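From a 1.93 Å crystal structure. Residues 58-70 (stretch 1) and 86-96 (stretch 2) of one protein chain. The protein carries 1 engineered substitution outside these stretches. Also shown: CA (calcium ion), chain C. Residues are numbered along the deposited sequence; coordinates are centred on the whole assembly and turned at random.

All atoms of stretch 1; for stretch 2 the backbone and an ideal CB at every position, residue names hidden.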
ATOM      1  N   LYS B  58     -15.804  11.394 -20.480  1.00 19.24           N
ATOM      2  CA  LYS B  58     -15.906  10.810 -19.143  1.00 19.54           C
ATOM      3  C   LYS B  58     -15.252   9.433 -19.106  1.00 18.78           C
ATOM      4  O   LYS B  58     -15.490   8.602 -19.986  1.00 18.28           O
ATOM      5  CB  LYS B  58     -17.362  10.704 -18.687  1.00 21.37           C
ATOM      6  CG  LYS B  58     -17.507  10.172 -17.262  1.00 22.89           C
ATOM      7  CD  LYS B  58     -18.799  10.617 -16.589  1.00 25.46           C
ATOM      8  CE  LYS B  58     -20.003   9.893 -17.152  1.00 27.35           C
ATOM      9  NZ  LYS B  58     -21.251  10.237 -16.419  1.00 30.76           N
ATOM     10  N   ILE B  59     -14.433   9.206 -18.085  1.00 18.10           N
ATOM     11  CA  ILE B  59     -13.685   7.958 -17.954  1.00 17.84           C
ATOM     12  C   ILE B  59     -14.055   7.286 -16.644  1.00 17.54           C
ATOM     13  O   ILE B  59     -13.983   7.901 -15.580  1.00 17.45           O
ATOM     14  CB  ILE B  59     -12.164   8.180 -18.028  1.00 17.57           C
ATOM     15  CG1 ILE B  59     -11.790   8.980 -19.283  1.00 17.80           C
ATOM     16  CG2 ILE B  59     -11.428   6.837 -18.040  1.00 17.84           C
ATOM     17  CD1 ILE B  59     -11.604  10.458 -19.047  1.00 18.29           C
ATOM     18  N   THR B  60     -14.447   6.017 -16.728  1.00 17.45           N
ATOM     19  CA  THR B  60     -14.911   5.271 -15.566  1.00 17.46           C
ATOM     20  C   THR B  60     -14.278   3.878 -15.515  1.00 17.37           C
ATOM     21  O   THR B  60     -13.920   3.302 -16.543  1.00 17.39           O
ATOM     22  CB  THR B  60     -16.454   5.135 -15.560  1.00 18.27           C
ATOM     23  OG1 THR B  60     -16.888   4.376 -16.690  1.00 19.31           O
ATOM     24  CG2 THR B  60     -17.134   6.506 -15.621  1.00 18.51           C
ATOM     25  N   LYS B  61     -14.137   3.358 -14.305  1.00 17.33           N
ATOM     26  CA  LYS B  61     -13.742   1.958 -14.088  1.00 17.61           C
ATOM     27  C   LYS B  61     -14.053   1.612 -12.649  1.00 17.50           C
ATOM     28  O   LYS B  61     -13.877   2.445 -11.761  1.00 16.92           O
ATOM     29  CB  LYS B  61     -12.248   1.729 -14.355  1.00 17.33           C
ATOM     30  CG  LYS B  61     -11.870   0.254 -14.445  1.00 18.29           C
ATOM     31  CD  LYS B  61     -10.388   0.050 -14.746  1.00 18.13           C
ATOM     32  CE  LYS B  61     -10.008  -1.420 -14.628  1.00 19.26           C
ATOM     33  NZ  LYS B  61      -8.550  -1.634 -14.839  1.00 19.41           N
ATOM     34  N   ALA B  62     -14.527   0.390 -12.426  1.00 18.31           N
ATOM     35  CA  ALA B  62     -14.860  -0.079 -11.086  1.00 18.90           C
ATOM     36  C   ALA B  62     -13.675   0.169 -10.159  1.00 18.69           C
ATOM     37  O   ALA B  62     -12.530  -0.127 -10.511  1.00 18.18           O
ATOM     38  CB  ALA B  62     -15.221  -1.555 -11.112  1.00 19.76           C
ATOM     39  N   ASN B  63     -13.968   0.726  -8.986  1.00 18.68           N
ATOM     40  CA  ASN B  63     -12.964   1.055  -7.968  1.00 18.58           C
ATOM     41  C   ASN B  63     -11.955   2.164  -8.314  1.00 17.39           C
ATOM     42  O   ASN B  63     -10.937   2.296  -7.627  1.00 18.05           O
ATOM     43  CB  ASN B  63     -12.243  -0.218  -7.483  1.00 19.01           C
ATOM     44  CG  ASN B  63     -13.171  -1.171  -6.748  1.00 20.02           C
ATOM     45  OD1 ASN B  63     -14.211  -0.779  -6.228  1.00 20.10           O
ATOM     46  ND2 ASN B  63     -12.782  -2.439  -6.694  1.00 21.16           N
ATOM     47  N   TYR B  64     -12.254   2.963  -9.346  1.00 16.53           N
ATOM     48  CA  TYR B  64     -11.485   4.157  -9.706  1.00 15.35           C
ATOM     49  C   TYR B  64     -12.365   5.392  -9.615  1.00 15.50           C
ATOM     50  O   TYR B  64     -13.568   5.325  -9.881  1.00 16.35           O
ATOM     51  CB  TYR B  64     -10.956   4.073 -11.138  1.00 15.16           C
ATOM     52  CG  TYR B  64      -9.767   3.176 -11.286  1.00 14.80           C
ATOM     53  CD1 TYR B  64      -9.925   1.807 -11.354  1.00 15.26           C
ATOM     54  CD2 TYR B  64      -8.476   3.699 -11.344  1.00 14.55           C
ATOM     55  CE1 TYR B  64      -8.825   0.963 -11.471  1.00 15.39           C
ATOM     56  CE2 TYR B  64      -7.371   2.866 -11.467  1.00 15.08           C
ATOM     57  CZ  TYR B  64      -7.552   1.496 -11.524  1.00 15.43           C
ATOM     58  OH  TYR B  64      -6.455   0.657 -11.655  1.00 15.97           O
ATOM     59  N   LEU B  65     -11.752   6.522  -9.276  1.00 15.09           N
ATOM     60  CA  LEU B  65     -12.457   7.798  -9.210  1.00 15.74           C
ATOM     61  C   LEU B  65     -12.768   8.293 -10.633  1.00 15.80           C
ATOM     62  O   LEU B  65     -11.873   8.487 -11.457  1.00 15.20           O
ATOM     63  CB  LEU B  65     -11.612   8.823  -8.463  1.00 15.83           C
ATOM     64  CG  LEU B  65     -12.262  10.156  -8.146  1.00 16.49           C
ATOM     65  CD1 LEU B  65     -13.340   9.986  -7.088  1.00 17.27           C
ATOM     66  CD2 LEU B  65     -11.193  11.128  -7.689  1.00 16.80           C
ATOM     67  N   THR B  66     -14.050   8.466 -10.910  1.00 16.27           N
ATOM     68  CA  THR B  66     -14.509   8.893 -12.222  1.00 16.78           C
ATOM     69  C   THR B  66     -13.873  10.231 -12.610  1.00 17.03           C
ATOM     70  O   THR B  66     -13.743  11.131 -11.782  1.00 17.33           O
ATOM     71  CB  THR B  66     -16.059   8.932 -12.256  1.00 17.43           C
ATOM     72  OG1 THR B  66     -16.552   7.586 -12.178  1.00 17.29           O
ATOM     73  CG2 THR B  66     -16.587   9.593 -13.546  1.00 17.89           C
ATOM     74  N   ARG B  67     -13.443  10.333 -13.865  1.00 17.47           N
ATOM     75  CA  ARG B  67     -12.820  11.540 -14.390  1.00 18.33           C
ATOM     76  C   ARG B  67     -13.665  12.148 -15.502  1.00 18.75           C
ATOM     77  O   ARG B  67     -14.234  11.432 -16.328  1.00 17.56           O
ATOM     78  CB  ARG B  67     -11.413  11.225 -14.921  1.00 19.26           C
ATOM     79  CG  ARG B  67     -10.652  12.442 -15.434  1.00 19.97           C
ATOM     80  CD  ARG B  67      -9.162  12.174 -15.556  1.00 21.79           C
ATOM     81  NE  ARG B  67      -8.407  13.396 -15.828  1.00 23.34           N
ATOM     82  CZ  ARG B  67      -7.087  13.534 -15.687  1.00 24.37           C
ATOM     83  NH1 ARG B  67      -6.325  12.531 -15.258  1.00 24.74           N
ATOM     84  NH2 ARG B  67      -6.520  14.704 -15.965  1.00 26.35           N
ATOM     85  N   GLU B  68     -13.737  13.476 -15.517  1.00 20.21           N
ATOM     86  CA  GLU B  68     -14.362  14.198 -16.621  1.00 21.28           C
ATOM     87  C   GLU B  68     -13.358  15.182 -17.205  1.00 20.53           C
ATOM     88  O   GLU B  68     -12.696  15.923 -16.468  1.00 20.44           O
ATOM     89  CB  GLU B  68     -15.636  14.911 -16.158  1.00 23.56           C
ATOM     90  CG  GLU B  68     -16.761  13.947 -15.820  1.00 26.16           C
ATOM     91  CD  GLU B  68     -18.049  14.640 -15.403  1.00 29.88           C
ATOM     92  OE1 GLU B  68     -18.965  14.752 -16.239  1.00 32.60           O
ATOM     93  OE2 GLU B  68     -18.157  15.082 -14.240  1.00 34.90           O
ATOM     94  N   ILE B  69     -13.231  15.166 -18.528  1.00 18.82           N
ATOM     95  CA  ILE B  69     -12.360  16.091 -19.223  1.00 19.09           C
ATOM     96  C   ILE B  69     -13.243  17.032 -20.023  1.00 19.68           C
ATOM     97  O   ILE B  69     -13.919  16.611 -20.956  1.00 19.26           O
ATOM     98  CB  ILE B  69     -11.386  15.360 -20.164  1.00 18.97           C
ATOM     99  CG1 ILE B  69     -10.577  14.325 -19.372  1.00 18.37           C
ATOM    100  CG2 ILE B  69     -10.474  16.364 -20.871  1.00 19.37           C
ATOM    101  CD1 ILE B  69      -9.676  13.455 -20.226  1.00 18.16           C
ATOM    102  N   ALA B  70     -13.234  18.304 -19.643  1.00 20.30           N
ATOM    103  CA  ALA B  70     -14.083  19.320 -20.273  1.00 21.32           C
ATOM    104  C   ALA B  70     -13.460  19.894 -21.541  1.00 22.24           C
ATOM    105  O   ALA B  70     -12.248  19.786 -21.759  1.00 22.55           O
ATOM    106  CB  ALA B  70     -14.351  20.441 -19.282  1.00 21.85           C
ATOM    107  N   UNK B  86      -0.019   9.597 -20.904  1.00 19.48           N
ATOM    108  CA  UNK B  86      -1.406   9.150 -20.857  1.00 19.00           C
ATOM    109  C   UNK B  86      -2.254   9.983 -19.907  1.00 18.19           C
ATOM    110  O   UNK B  86      -1.723  10.753 -19.115  1.00 18.21           O
ATOM    111  CB  UNK B  86      -1.466   7.678 -20.443  1.00 19.00           C
ATOM    112  N   UNK B  87      -3.560   9.792 -19.991  1.00 17.86           N
ATOM    113  CA  UNK B  87      -4.488  10.288 -18.972  1.00 18.09           C
ATOM    114  C   UNK B  87      -4.408   9.318 -17.788  1.00 17.74           C
ATOM    115  O   UNK B  87      -4.549   8.102 -17.954  1.00 17.36           O
ATOM    116  CB  UNK B  87      -5.915  10.402 -19.512  1.00 18.09           C
ATOM    117  N   UNK B  88      -4.150   9.859 -16.606  1.00 17.56           N
ATOM    118  CA  UNK B  88      -4.064   9.050 -15.408  1.00 17.71           C
ATOM    119  C   UNK B  88      -5.421   8.937 -14.722  1.00 17.74           C
ATOM    120  O   UNK B  88      -6.195   9.890 -14.715  1.00 17.49           O
ATOM    121  CB  UNK B  88      -3.029   9.638 -14.446  1.00 17.71           C
ATOM    122  N   UNK B  89      -5.707   7.743 -14.194  1.00 17.90           N
ATOM    123  CA  UNK B  89      -6.910   7.475 -13.397  1.00 17.48           C
ATOM    124  C   UNK B  89      -6.516   7.031 -11.980  1.00 17.89           C
ATOM    125  O   UNK B  89      -5.590   6.218 -11.807  1.00 17.24           O
ATOM    126  CB  UNK B  89      -7.775   6.407 -14.070  1.00 17.48           C
ATOM    127  N   UNK B  90      -7.217   7.561 -10.972  1.00 16.84           N
ATOM    128  CA  UNK B  90      -6.854   7.298  -9.562  1.00 17.02           C
ATOM    129  C   UNK B  90      -7.664   6.155  -8.955  1.00 16.72           C
ATOM    130  O   UNK B  90      -8.893   6.256  -8.791  1.00 16.93           O
ATOM    131  CB  UNK B  90      -7.056   8.561  -8.723  1.00 17.02           C
ATOM    132  N   UNK B  91      -6.979   5.061  -8.631  1.00 16.38           N
ATOM    133  CA  UNK B  91      -7.607   3.922  -7.974  1.00 16.76           C
ATOM    134  C   UNK B  91      -7.971   4.260  -6.529  1.00 16.45           C
ATOM    135  O   UNK B  91      -7.321   5.083  -5.893  1.00 16.25           O
ATOM    136  CB  UNK B  91      -6.680   2.705  -8.017  1.00 16.76           C
ATOM    137  N   UNK B  92      -9.002   3.607  -6.016  1.00 17.21           N
ATOM    138  CA  UNK B  92      -9.332   3.702  -4.593  1.00 17.16           C
ATOM    139  C   UNK B  92     -10.606   4.435  -4.211  1.00 17.52           C
ATOM    140  O   UNK B  92     -10.784   4.718  -3.037  1.00 17.09           O
ATOM    141  CB  UNK B  92      -8.168   4.387  -3.874  1.00 17.16           C
ATOM    142  N   UNK B  93     -11.467   4.775  -5.173  1.00 17.68           N
ATOM    143  CA  UNK B  93     -12.879   5.045  -4.858  1.00 18.72           C
ATOM    144  C   UNK B  93     -13.633   3.723  -4.997  1.00 19.25           C
ATOM    145  O   UNK B  93     -14.071   3.347  -6.090  1.00 19.24           O
ATOM    146  CB  UNK B  93     -13.469   6.121  -5.772  1.00 18.72           C
ATOM    147  N   UNK B  94     -13.782   3.034  -3.870  1.00 19.97           N
ATOM    148  CA  UNK B  94     -14.193   1.637  -3.833  1.00 21.20           C
ATOM    149  C   UNK B  94     -15.711   1.477  -3.834  1.00 23.12           C
ATOM    150  O   UNK B  94     -16.429   2.300  -3.267  1.00 22.72           O
ATOM    151  CB  UNK B  94     -13.602   0.954  -2.598  1.00 21.20           C
ATOM    152  N   UNK B  95     -16.184   0.398  -4.457  1.00 25.12           N
ATOM    153  CA  UNK B  95     -17.591   0.010  -4.376  1.00 27.51           C
ATOM    154  C   UNK B  95     -17.921  -0.514  -2.975  1.00 30.09           C
ATOM    155  O   UNK B  95     -17.497  -1.606  -2.588  1.00 30.22           O
ATOM    156  CB  UNK B  95     -17.916  -1.049  -5.431  1.00 27.51           C
ATOM    157  N   UNK B  96     -18.669   0.293  -2.223  1.00 33.23           N
ATOM    158  CA  UNK B  96     -19.069  -0.022  -0.854  1.00 36.20           C
ATOM    159  C   UNK B  96     -20.587   0.073  -0.806  1.00 40.67           C
ATOM    160  O   UNK B  96     -21.159   1.117  -1.134  1.00 42.25           O
ATOM    161  CB  UNK B  96     -18.414   0.915   0.163  1.00 36.20           C
TER
HETATM  162 CA    CA C 201     -15.097   6.402  -1.900  1.00 19.58          CA

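Position 86 has nothing of stretch 1 within 5.5 Å of its ideal CB, so stretch 1 sets no preference; the deposited residue is Pro-86. At position 87 the CA-to-CB bond points toward stretch 1, with Ile-69 CD1 4.9 Å and Arg-67 NH1 4.8 Å from the ideal CB. A branched or longer aliphatic chain would suit the first neighbour, and an acidic one could answer the second. Ile-87 takes the apolar course: its CD1 meets Ile-69 CD1 at 3.7 Å, and its CG2 lies over one face of the Arg-67 guanidinium.

Position 88 points away, and stretch 1 constrains it chiefly through its carbonyl, which accepts a hydrogen bond from Arg-67 NH1 (2.7 Å to O of 88). Many side chains would serve; the residue is Leu-88. A water joins its N to Arg-67 NH1.

Position 89 points toward stretch 1, into a space lined by the Tyr-64 ring, Ile-59 CG2 and the Arg-67 CB. An apolar chain would suit: a branched one such as leucine could fill part of the space, and a long unbranched one such as methionine could reach farther in. Met-89, with all three chi angles m, threads inward: SD lies 3.6 Å from both Ile-59 CG2 and Arg-67 CB, and CE reaches 3.3 Å from Leu-65 O.

At position 90 the CB points sideways, 4.6 Å from Leu-65 CB, while the carbonyl accepts a hydrogen bond from Leu-65 N (2.9 Å to O of 90). A large apolar or aromatic group could cover the leucine. Trp-90 does so, its CE3 3.8 Å from Leu-65 CD2.

The ideal CB of position 91 is 3.5 Å from Tyr-64 CE2, which favours a small residue. Ala-91 places its CB over the face of the Tyr-64 ring, 4.0 Å from the centroid, in a CH-pi contact.

Position 92, at phi/psi 111/10, would jam a CB against the preceding carbonyl O, which calls for glycine. Gly-92 N donates to Asn-63 O (2.8 Å).

Position 93 points toward the Tyr-64 to Leu-65 backbone, and the calcium ion nearby invites an acidic chain. Asp-93 binds calcium through OD1 (2.3 Å), while OD2 accepts from a water that in turn accepts from Thr-66 N.

Position 94 points away overall, although its CB lies near Asn-63 OD1; a flexible chain could turn back. Met-94 does, bringing CE to 3.6 Å from Asn-63 ND2.

At position 95 the backbone N donates a hydrogen bond to Asn-63 OD1 (2.9 Å), open to any residue but proline. CA-to-CB points sideways, the ideal CB 3.8 Å from Asn-63 OD1; a small residue fits, as others might, and Ala-95 is found there. Position 96 lies beyond stretch 1's reach and holds Ile-96.

Stretch 2 86-96: PILMWAGDMAI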
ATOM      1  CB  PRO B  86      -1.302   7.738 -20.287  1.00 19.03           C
ATOM      2  CG  PRO B  86      -0.079   7.782 -19.446  1.00 19.73           C
ATOM      3  CD  PRO B  86       0.875   8.673 -20.186  1.00 20.42           C
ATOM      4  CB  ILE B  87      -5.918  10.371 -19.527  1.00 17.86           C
ATOM      5  CG1 ILE B  87      -5.972  11.396 -20.657  1.00 18.69           C
ATOM      6  CG2 ILE B  87      -6.923  10.724 -18.439  1.00 17.90           C
ATOM      7  CD1 ILE B  87      -7.151  11.195 -21.587  1.00 19.23           C
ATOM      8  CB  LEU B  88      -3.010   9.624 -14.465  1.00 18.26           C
ATOM      9  CG  LEU B  88      -1.584   9.589 -15.033  1.00 19.44           C
ATOM     10  CD1 LEU B  88      -0.582  10.006 -13.974  1.00 20.51           C
ATOM     11  CD2 LEU B  88      -1.222   8.222 -15.583  1.00 20.27           C
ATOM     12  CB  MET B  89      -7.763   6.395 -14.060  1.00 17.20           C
ATOM     13  CG  MET B  89      -8.436   6.842 -15.353  1.00 17.68           C
ATOM     14  SD  MET B  89      -9.721   8.080 -15.065  1.00 18.14           S
ATOM     15  CE  MET B  89     -10.948   7.037 -14.293  1.00 17.53           C
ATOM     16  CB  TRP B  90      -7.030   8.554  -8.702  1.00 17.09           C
ATOM     17  CG  TRP B  90      -6.311   9.774  -9.224  1.00 17.25           C
ATOM     18  CD1 TRP B  90      -5.294   9.805 -10.135  1.00 17.40           C
ATOM     19  CD2 TRP B  90      -6.548  11.131  -8.838  1.00 17.56           C
ATOM     20  NE1 TRP B  90      -4.891  11.099 -10.343  1.00 18.18           N
ATOM     21  CE2 TRP B  90      -5.644  11.933  -9.560  1.00 17.56           C
ATOM     22  CE3 TRP B  90      -7.440  11.747  -7.952  1.00 17.48           C
ATOM     23  CZ2 TRP B  90      -5.603  13.321  -9.426  1.00 18.16           C
ATOM     24  CZ3 TRP B  90      -7.401  13.126  -7.817  1.00 17.97           C
ATOM     25  CH2 TRP B  90      -6.490  13.897  -8.550  1.00 18.30           C
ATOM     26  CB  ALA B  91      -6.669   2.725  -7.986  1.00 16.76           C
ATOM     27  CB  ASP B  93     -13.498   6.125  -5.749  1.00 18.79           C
ATOM     28  CG  ASP B  93     -14.937   6.436  -5.359  1.00 20.22           C
ATOM     29  OD1 ASP B  93     -15.297   6.126  -4.209  1.00 20.49           O
ATOM     30  OD2 ASP B  93     -15.717   6.973  -6.189  1.00 20.56           O
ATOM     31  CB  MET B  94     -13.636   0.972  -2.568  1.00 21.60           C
ATOM     32  CG  MET B  94     -12.141   1.149  -2.360  1.00 20.90           C
ATOM     33  SD  MET B  94     -11.153   0.512  -3.724  1.00 21.36           S
ATOM     34  CE  MET B  94     -11.444  -1.237  -3.518  1.00 21.68           C
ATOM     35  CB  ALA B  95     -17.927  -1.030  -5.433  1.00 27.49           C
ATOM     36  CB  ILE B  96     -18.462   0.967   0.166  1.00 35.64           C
ATOM     37  CG1 ILE B  96     -16.935   1.011   0.032  1.00 33.51           C
ATOM     38  CG2 ILE B  96     -18.848   0.572   1.589  1.00 36.96           C
ATOM     39  CD1 ILE B  96     -16.289   2.181   0.746  1.00 33.49           C
TER
HETATM   40  O   HOH W   1     -16.011   8.068  -8.875  1.00 19.89           O
HETATM   41  O   HOH W   2      -3.488  12.647 -16.065  1.00 20.17           O
HETATM   42  O   HOH W   3     -16.877   4.731  -2.060  1.00 22.57           O
HETATM   43  O   HOH W   4     -15.799   6.517   0.378  1.00 22.89           O
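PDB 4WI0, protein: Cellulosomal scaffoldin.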